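Local coordinates for protein O-methyltransferase family 3 (Niastella koreensis, PDB 7CVW) that transfers a methyl group from S-adenosyl-L-methionine to a hydroxyl of catechol-like compounds in a metal-dependent reaction, most active with magnesium, giving meta and para products equally, at residues A[192-204]-A[209-221]. Residues are numbered along the deposited sequence; the frame is centred on the assembly and turned at random.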
ATOM      1  N   MET A 192      -4.388 -15.878 -12.213  1.00  9.53           N
ATOM      2  CA  MET A 192      -4.682 -14.960 -13.333  1.00 10.13           C
ATOM      3  C   MET A 192      -3.764 -13.762 -13.202  1.00 10.51           C
ATOM      4  O   MET A 192      -3.161 -13.349 -14.208  1.00  9.73           O
ATOM      5  CB  MET A 192      -6.149 -14.539 -13.315  1.00 10.76           C
ATOM      6  CG  MET A 192      -6.510 -13.554 -14.406  1.00 10.97           C
ATOM      7  SD  MET A 192      -6.105 -11.842 -13.989  1.00 11.67           S
ATOM      8  CE  MET A 192      -7.002 -11.573 -12.445  1.00 11.82           C
ATOM      9  N   LEU A 193      -3.620 -13.243 -11.989  1.00 11.16           N
ATOM     10  CA  LEU A 193      -2.857 -12.003 -11.804  1.00 12.57           C
ATOM     11  C   LEU A 193      -1.380 -12.271 -12.126  1.00 12.14           C
ATOM     12  O   LEU A 193      -0.771 -11.432 -12.832  1.00 12.68           O
ATOM     13  CB  LEU A 193      -3.125 -11.521 -10.373  1.00 13.62           C
ATOM     14  CG  LEU A 193      -2.732 -10.090 -10.086  1.00 14.57           C
ATOM     15  CD1 LEU A 193      -3.412  -9.123 -11.044  1.00 14.62           C
ATOM     16  CD2 LEU A 193      -3.038  -9.782  -8.638  1.00 13.59           C
ATOM     17  N   GLY A 194      -0.844 -13.420 -11.706  1.00 13.49           N
ATOM     18  CA  GLY A 194       0.541 -13.827 -12.016  1.00 13.94           C
ATOM     19  C   GLY A 194       0.759 -13.993 -13.506  1.00 15.01           C
ATOM     20  O   GLY A 194       1.935 -13.902 -13.923  1.00 18.24           O
ATOM     21  N   ALA A 195      -0.291 -14.292 -14.282  1.00 13.56           N
ATOM     22  CA  ALA A 195      -0.187 -14.549 -15.741  1.00 13.32           C
ATOM     23  C   ALA A 195      -0.490 -13.281 -16.538  1.00 14.73           C
ATOM     24  O   ALA A 195      -0.361 -13.311 -17.750  1.00 15.89           O
ATOM     25  CB  ALA A 195      -1.132 -15.669 -16.131  1.00 13.48           C
ATOM     26  N   ASN A 196      -0.940 -12.202 -15.896  1.00 14.20           N
ATOM     27  CA  ASN A 196      -1.526 -11.056 -16.620  1.00 15.19           C
ATOM     28  C   ASN A 196      -0.418 -10.104 -17.063  1.00 15.73           C
ATOM     29  O   ASN A 196       0.292  -9.581 -16.188  1.00 17.10           O
ATOM     30  CB  ASN A 196      -2.579 -10.373 -15.749  1.00 15.83           C
ATOM     31  CG  ASN A 196      -3.426  -9.421 -16.543  1.00 17.12           C
ATOM     32  OD1 ASN A 196      -2.940  -8.367 -16.952  1.00 19.35           O
ATOM     33  ND2 ASN A 196      -4.702  -9.736 -16.671  1.00 18.44           N
ATOM     34  N   THR A 197      -0.345  -9.810 -18.362  1.00 15.76           N
ATOM     35  CA  THR A 197       0.675  -8.918 -18.959  1.00 17.50           C
ATOM     36  C   THR A 197       0.132  -7.494 -19.094  1.00 16.26           C
ATOM     37  O   THR A 197       0.918  -6.654 -19.544  1.00 18.63           O
ATOM     38  CB  THR A 197       1.119  -9.444 -20.326  1.00 19.49           C
ATOM     39  OG1 THR A 197      -0.046  -9.501 -21.137  1.00 21.54           O
ATOM     40  CG2 THR A 197       1.734 -10.821 -20.235  1.00 22.35           C
ATOM     41  N   ALA A 198      -1.131  -7.216 -18.733  1.00 14.83           N
ATOM     42  CA  ALA A 198      -1.744  -5.874 -18.889  1.00 14.07           C
ATOM     43  C   ALA A 198      -1.471  -5.024 -17.644  1.00 13.01           C
ATOM     44  O   ALA A 198      -1.802  -3.846 -17.669  1.00 12.44           O
ATOM     45  CB  ALA A 198      -3.230  -5.998 -19.124  1.00 14.63           C
ATOM     46  N   VAL A 199      -0.987  -5.622 -16.553  1.00 11.53           N
ATOM     47  CA  VAL A 199      -0.827  -4.892 -15.264  1.00 11.25           C
ATOM     48  C   VAL A 199       0.530  -5.217 -14.640  1.00 11.44           C
ATOM     49  O   VAL A 199       1.112  -6.292 -14.949  1.00 11.47           O
ATOM     50  CB  VAL A 199      -1.932  -5.220 -14.240  1.00 11.30           C
ATOM     51  CG1 VAL A 199      -3.318  -4.905 -14.766  1.00 11.91           C
ATOM     52  CG2 VAL A 199      -1.848  -6.655 -13.731  1.00 11.57           C
ATOM     53  N   ASP A 200       0.978  -4.314 -13.762  1.00 11.23           N
ATOM     54  CA  ASP A 200       2.053  -4.535 -12.765  1.00 11.65           C
ATOM     55  C   ASP A 200       1.370  -4.717 -11.411  1.00 10.87           C
ATOM     56  O   ASP A 200       0.498  -3.882 -11.069  1.00 10.57           O
ATOM     57  CB  ASP A 200       3.009  -3.348 -12.735  1.00 13.80           C
ATOM     58  CG  ASP A 200       3.732  -3.142 -14.061  1.00 16.81           C
ATOM     59  OD1 ASP A 200       4.203  -4.142 -14.610  1.00 19.59           O
ATOM     60  OD2 ASP A 200       3.816  -1.990 -14.530  1.00 19.43           O
ATOM     61  N   ALA A 201       1.668  -5.784 -10.685  1.00 10.06           N
ATOM     62  CA  ALA A 201       0.862  -6.104  -9.490  1.00  9.86           C
ATOM     63  C   ALA A 201       1.682  -6.730  -8.370  1.00  9.92           C
ATOM     64  O   ALA A 201       2.774  -7.284  -8.615  1.00  9.61           O
ATOM     65  CB  ALA A 201      -0.268  -7.028  -9.876  1.00 10.01           C
ATOM     66  N   THR A 202       1.128  -6.678  -7.164  1.00  9.36           N
ATOM     67  CA  THR A 202       1.647  -7.397  -5.987  1.00 10.17           C
ATOM     68  C   THR A 202       0.446  -7.856  -5.179  1.00  9.57           C
ATOM     69  O   THR A 202      -0.676  -7.470  -5.480  1.00  9.32           O
ATOM     70  CB  THR A 202       2.608  -6.538  -5.150  1.00 10.50           C
ATOM     71  OG1 THR A 202       3.280  -7.421  -4.236  1.00 11.72           O
ATOM     72  CG2 THR A 202       1.900  -5.430  -4.397  1.00 10.88           C
ATOM     73  N   ILE A 203       0.697  -8.656  -4.165  1.00  9.24           N
ATOM     74  CA  ILE A 203      -0.299  -8.946  -3.110  1.00  9.92           C
ATOM     75  C   ILE A 203       0.326  -8.513  -1.785  1.00 10.06           C
ATOM     76  O   ILE A 203       1.516  -8.867  -1.501  1.00 10.47           O
ATOM     77  CB  ILE A 203      -0.723 -10.427  -3.098  1.00 10.47           C
ATOM     78  CG1 ILE A 203      -1.460 -10.791  -4.391  1.00 10.77           C
ATOM     79  CG2 ILE A 203      -1.546 -10.727  -1.861  1.00 10.43           C
ATOM     80  CD1 ILE A 203      -1.496 -12.285  -4.673  1.00 11.60           C
ATOM     81  N   LEU A 204      -0.403  -7.718  -1.018  1.00 10.57           N
ATOM     82  CA  LEU A 204       0.030  -7.272   0.325  1.00 11.73           C
ATOM     83  C   LEU A 204      -0.622  -8.175   1.349  1.00 11.72           C
ATOM     84  O   LEU A 204      -1.854  -8.124   1.468  1.00 12.86           O
ATOM     85  CB  LEU A 204      -0.458  -5.858   0.635  1.00 13.19           C
ATOM     86  CG  LEU A 204       0.263  -4.713  -0.032  1.00 16.24           C
ATOM     87  CD1 LEU A 204      -0.488  -3.401   0.233  1.00 16.67           C
ATOM     88  CD2 LEU A 204       1.688  -4.623   0.491  1.00 16.46           C
ATOM     89  N   VAL A 209      -7.163  -6.310  13.123  1.00 11.35           N
ATOM     90  CA  VAL A 209      -8.407  -6.712  13.826  1.00 12.50           C
ATOM     91  C   VAL A 209      -9.127  -7.826  13.062  1.00 12.55           C
ATOM     92  O   VAL A 209      -9.896  -8.565  13.692  1.00 14.03           O
ATOM     93  CB  VAL A 209      -9.321  -5.513  14.108  1.00 12.45           C
ATOM     94  CG1 VAL A 209      -8.681  -4.583  15.123  1.00 14.15           C
ATOM     95  CG2 VAL A 209      -9.748  -4.772  12.855  1.00 12.30           C
ATOM     96  N   LYS A 210      -8.958  -7.933  11.751  1.00 11.75           N
ATOM     97  CA  LYS A 210      -9.605  -9.008  10.964  1.00 11.88           C
ATOM     98  C   LYS A 210      -8.654 -10.204  10.841  1.00 11.84           C
ATOM     99  O   LYS A 210      -7.436 -10.065  11.087  1.00 11.98           O
ATOM    100  CB  LYS A 210      -9.985  -8.487   9.578  1.00 12.06           C
ATOM    101  CG  LYS A 210     -10.900  -7.271   9.581  1.00 11.72           C
ATOM    102  CD  LYS A 210     -11.326  -6.854   8.184  1.00 11.79           C
ATOM    103  CE  LYS A 210     -12.222  -7.860   7.495  1.00 11.65           C
ATOM    104  NZ  LYS A 210     -12.794  -7.306   6.257  1.00 11.95           N
ATOM    105  N   GLU A 211      -9.210 -11.342  10.459  1.00 13.22           N
ATOM    106  CA  GLU A 211      -8.441 -12.565  10.154  1.00 14.45           C
ATOM    107  C   GLU A 211      -7.345 -12.212   9.139  1.00 12.36           C
ATOM    108  O   GLU A 211      -7.605 -11.449   8.154  1.00 11.73           O
ATOM    109  CB  GLU A 211      -9.384 -13.661   9.663  1.00 17.76           C
ATOM    110  CG  GLU A 211      -8.705 -14.991   9.379  1.00 22.27           C
ATOM    111  CD  GLU A 211      -9.612 -16.041   8.735  1.00 25.47           C
ATOM    112  OE1 GLU A 211      -9.970 -16.993   9.429  1.00 33.17           O
ATOM    113  OE2 GLU A 211      -9.953 -15.902   7.542  1.00 32.76           O
ATOM    114  N   TYR A 212      -6.148 -12.740   9.380  1.00 11.73           N
ATOM    115  CA  TYR A 212      -5.016 -12.711   8.441  1.00 11.23           C
ATOM    116  C   TYR A 212      -5.541 -12.898   7.010  1.00 10.89           C
ATOM    117  O   TYR A 212      -6.273 -13.879   6.724  1.00 11.60           O
ATOM    118  CB  TYR A 212      -4.035 -13.812   8.843  1.00 11.61           C
ATOM    119  CG  TYR A 212      -2.947 -14.146   7.850  1.00 11.91           C
ATOM    120  CD1 TYR A 212      -2.198 -13.183   7.196  1.00 12.10           C
ATOM    121  CD2 TYR A 212      -2.624 -15.475   7.623  1.00 13.53           C
ATOM    122  CE1 TYR A 212      -1.181 -13.529   6.320  1.00 11.87           C
ATOM    123  CE2 TYR A 212      -1.575 -15.826   6.798  1.00 12.33           C
ATOM    124  CZ  TYR A 212      -0.875 -14.862   6.112  1.00 12.99           C
ATOM    125  OH  TYR A 212       0.143 -15.216   5.283  1.00 13.51           O
ATOM    126  N   ASP A 213      -5.148 -11.995   6.127  1.00 10.65           N
ATOM    127  CA  ASP A 213      -5.653 -11.996   4.740  1.00 10.29           C
ATOM    128  C   ASP A 213      -4.696 -11.165   3.893  1.00 10.60           C
ATOM    129  O   ASP A 213      -3.504 -11.128   4.157  1.00 10.11           O
ATOM    130  CB  ASP A 213      -7.105 -11.502   4.745  1.00 10.57           C
ATOM    131  CG  ASP A 213      -7.986 -11.981   3.610  1.00 12.00           C
ATOM    132  OD1 ASP A 213      -7.458 -12.462   2.616  1.00 10.61           O
ATOM    133  OD2 ASP A 213      -9.208 -11.890   3.756  1.00 13.82           O
ATOM    134  N   GLY A 214      -5.193 -10.576   2.826  1.00 10.45           N
ATOM    135  CA  GLY A 214      -4.349  -9.758   1.956  1.00 10.69           C
ATOM    136  C   GLY A 214      -5.171  -9.096   0.878  1.00 10.26           C
ATOM    137  O   GLY A 214      -6.314  -9.517   0.594  1.00  9.94           O
ATOM    138  N   MET A 215      -4.582  -8.095   0.261  1.00  9.87           N
ATOM    139  CA  MET A 215      -5.193  -7.353  -0.860  1.00 10.62           C
ATOM    140  C   MET A 215      -4.243  -7.425  -2.046  1.00  9.71           C
ATOM    141  O   MET A 215      -3.025  -7.199  -1.852  1.00 10.28           O
ATOM    142  CB  MET A 215      -5.442  -5.888  -0.510  1.00 12.77           C
ATOM    143  CG  MET A 215      -6.530  -5.702   0.492  1.00 14.77           C
ATOM    144  SD  MET A 215      -7.127  -3.974   0.487  1.00 17.98           S
ATOM    145  CE  MET A 215      -8.034  -3.971   2.041  1.00 18.13           C
ATOM    146  N   ALA A 216      -4.782  -7.630  -3.238  1.00  8.26           N
ATOM    147  CA  ALA A 216      -3.987  -7.490  -4.484  1.00  8.42           C
ATOM    148  C   ALA A 216      -4.037  -6.030  -4.927  1.00  9.30           C
ATOM    149  O   ALA A 216      -5.084  -5.406  -4.829  1.00  8.94           O
ATOM    150  CB  ALA A 216      -4.505  -8.362  -5.584  1.00  8.27           C
ATOM    151  N   LEU A 217      -2.909  -5.518  -5.407  1.00  9.12           N
ATOM    152  CA  LEU A 217      -2.814  -4.152  -5.959  1.00 10.61           C
ATOM    153  C   LEU A 217      -2.249  -4.279  -7.362  1.00 10.66           C
ATOM    154  O   LEU A 217      -1.195  -4.912  -7.509  1.00 11.20           O
ATOM    155  CB  LEU A 217      -1.882  -3.294  -5.096  1.00 12.19           C
ATOM    156  CG  LEU A 217      -2.513  -2.582  -3.900  1.00 15.85           C
ATOM    157  CD1 LEU A 217      -3.009  -3.556  -2.868  1.00 18.38           C
ATOM    158  CD2 LEU A 217      -1.531  -1.580  -3.285  1.00 16.68           C
ATOM    159  N   ALA A 218      -2.914  -3.692  -8.346  1.00  9.88           N
ATOM    160  CA  ALA A 218      -2.476  -3.779  -9.755  1.00  9.66           C
ATOM    161  C   ALA A 218      -2.587  -2.407 -10.408  1.00  9.66           C
ATOM    162  O   ALA A 218      -3.611  -1.731 -10.231  1.00  9.19           O
ATOM    163  CB  ALA A 218      -3.307  -4.816 -10.462  1.00 10.46           C
ATOM    164  N   ILE A 219      -1.575  -2.029 -11.182  1.00  9.80           N
ATOM    165  CA  ILE A 219      -1.602  -0.786 -11.986  1.00 10.18           C
ATOM    166  C   ILE A 219      -1.657  -1.171 -13.455  1.00 10.34           C
ATOM    167  O   ILE A 219      -0.807  -1.934 -13.932  1.00 11.24           O
ATOM    168  CB  ILE A 219      -0.423   0.134 -11.666  1.00 11.19           C
ATOM    169  CG1 ILE A 219      -0.319   0.381 -10.170  1.00 12.53           C
ATOM    170  CG2 ILE A 219      -0.573   1.426 -12.449  1.00 11.20           C
ATOM    171  CD1 ILE A 219       0.929   1.112  -9.797  1.00 13.18           C
ATOM    172  N   VAL A 220      -2.657  -0.635 -14.156  1.00 10.78           N
ATOM    173  CA  VAL A 220      -2.888  -0.917 -15.596  1.00 11.47           C
ATOM    174  C   VAL A 220      -1.781  -0.248 -16.439  1.00 12.41           C
ATOM    175  O   VAL A 220      -1.538   0.950 -16.278  1.00 12.73           O
ATOM    176  CB  VAL A 220      -4.302  -0.486 -16.019  1.00 11.54           C
ATOM    177  CG1 VAL A 220      -4.513  -0.739 -17.502  1.00 12.40           C
ATOM    178  CG2 VAL A 220      -5.351  -1.227 -15.203  1.00 11.52           C
ATOM    179  N   LYS A 221      -1.133  -1.019 -17.309  1.00 14.27           N
ATOM    180  CA  LYS A 221       0.001  -0.526 -18.149  1.00 16.96           C
ATOM    181  C   LYS A 221      -0.568   0.237 -19.354  1.00 18.76           C
ATOM    182  O   LYS A 221      -1.602  -0.213 -19.877  1.00 20.49           O
ATOM    183  CB  LYS A 221       0.901  -1.712 -18.522  1.00 19.05           C
ATOM    184  CG  LYS A 221       1.442  -2.450 -17.305  1.00 20.37           C
ATOM    185  CD  LYS A 221       2.469  -3.537 -17.510  1.00 25.21           C
ATOM    186  CE  LYS A 221       2.506  -4.165 -18.872  1.00 27.24           C
ATOM    187  NZ  LYS A 221       3.307  -5.416 -18.821  1.00 29.49           N
TER
HETATM  188  O   HOH W   1       1.610  -0.467 -14.605  1.00 25.92           O
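K221 bends back to the loop that leads into the neighbouring strand and spends its ammonium on a backbone carbonyl instead of on the nearby D200: NZ donates to T197 O at 2.8 Å, from above the carbonyl plane, while NZ to D200 OD1 is 4.5 Å, too long for a salt bridge. The bend lies at chi3 (-22°), and the methylenes cross the D200 carboxylate at about a right angle, K221 CD lying 3.4 Å from D200 OD1. The other oxygen, D200 OD2, accepts a hydrogen bond from a water that also donates to I219 O, and another from NE2 of Q54 of the second subunit. K221 N bonds A198 O almost straight (174°), and paired backbone bonds follow at D200–I219, T202–L217 and L204–M215. This antiparallel hairpin, strands 199-206 and 213-220, forms one edge of the chain's seven-stranded sheet, which has the 3-2-1-4-5-7-6 order of the class I methyltransferase fold; 213-220 lies between 199-206 and 160-165. On the face of A201, A216 and A218, L193 of helix 181-195 packs on the sheet, L193 CD2 lying 3.7 Å from A216 CB; across the strands A201 CB meets A218 CB at 3.8 Å. On the other face L204 CD1 faces both methyls of L217 at nearly equal distance, 4.0 Å from L217 CD1, with F48 of helix 43-55 touching both leucines. Near the turn, D213 OD2 accepts from ND2 of the magnesium ligand N166, and D213 OD1 from the backbone of I168 and R169.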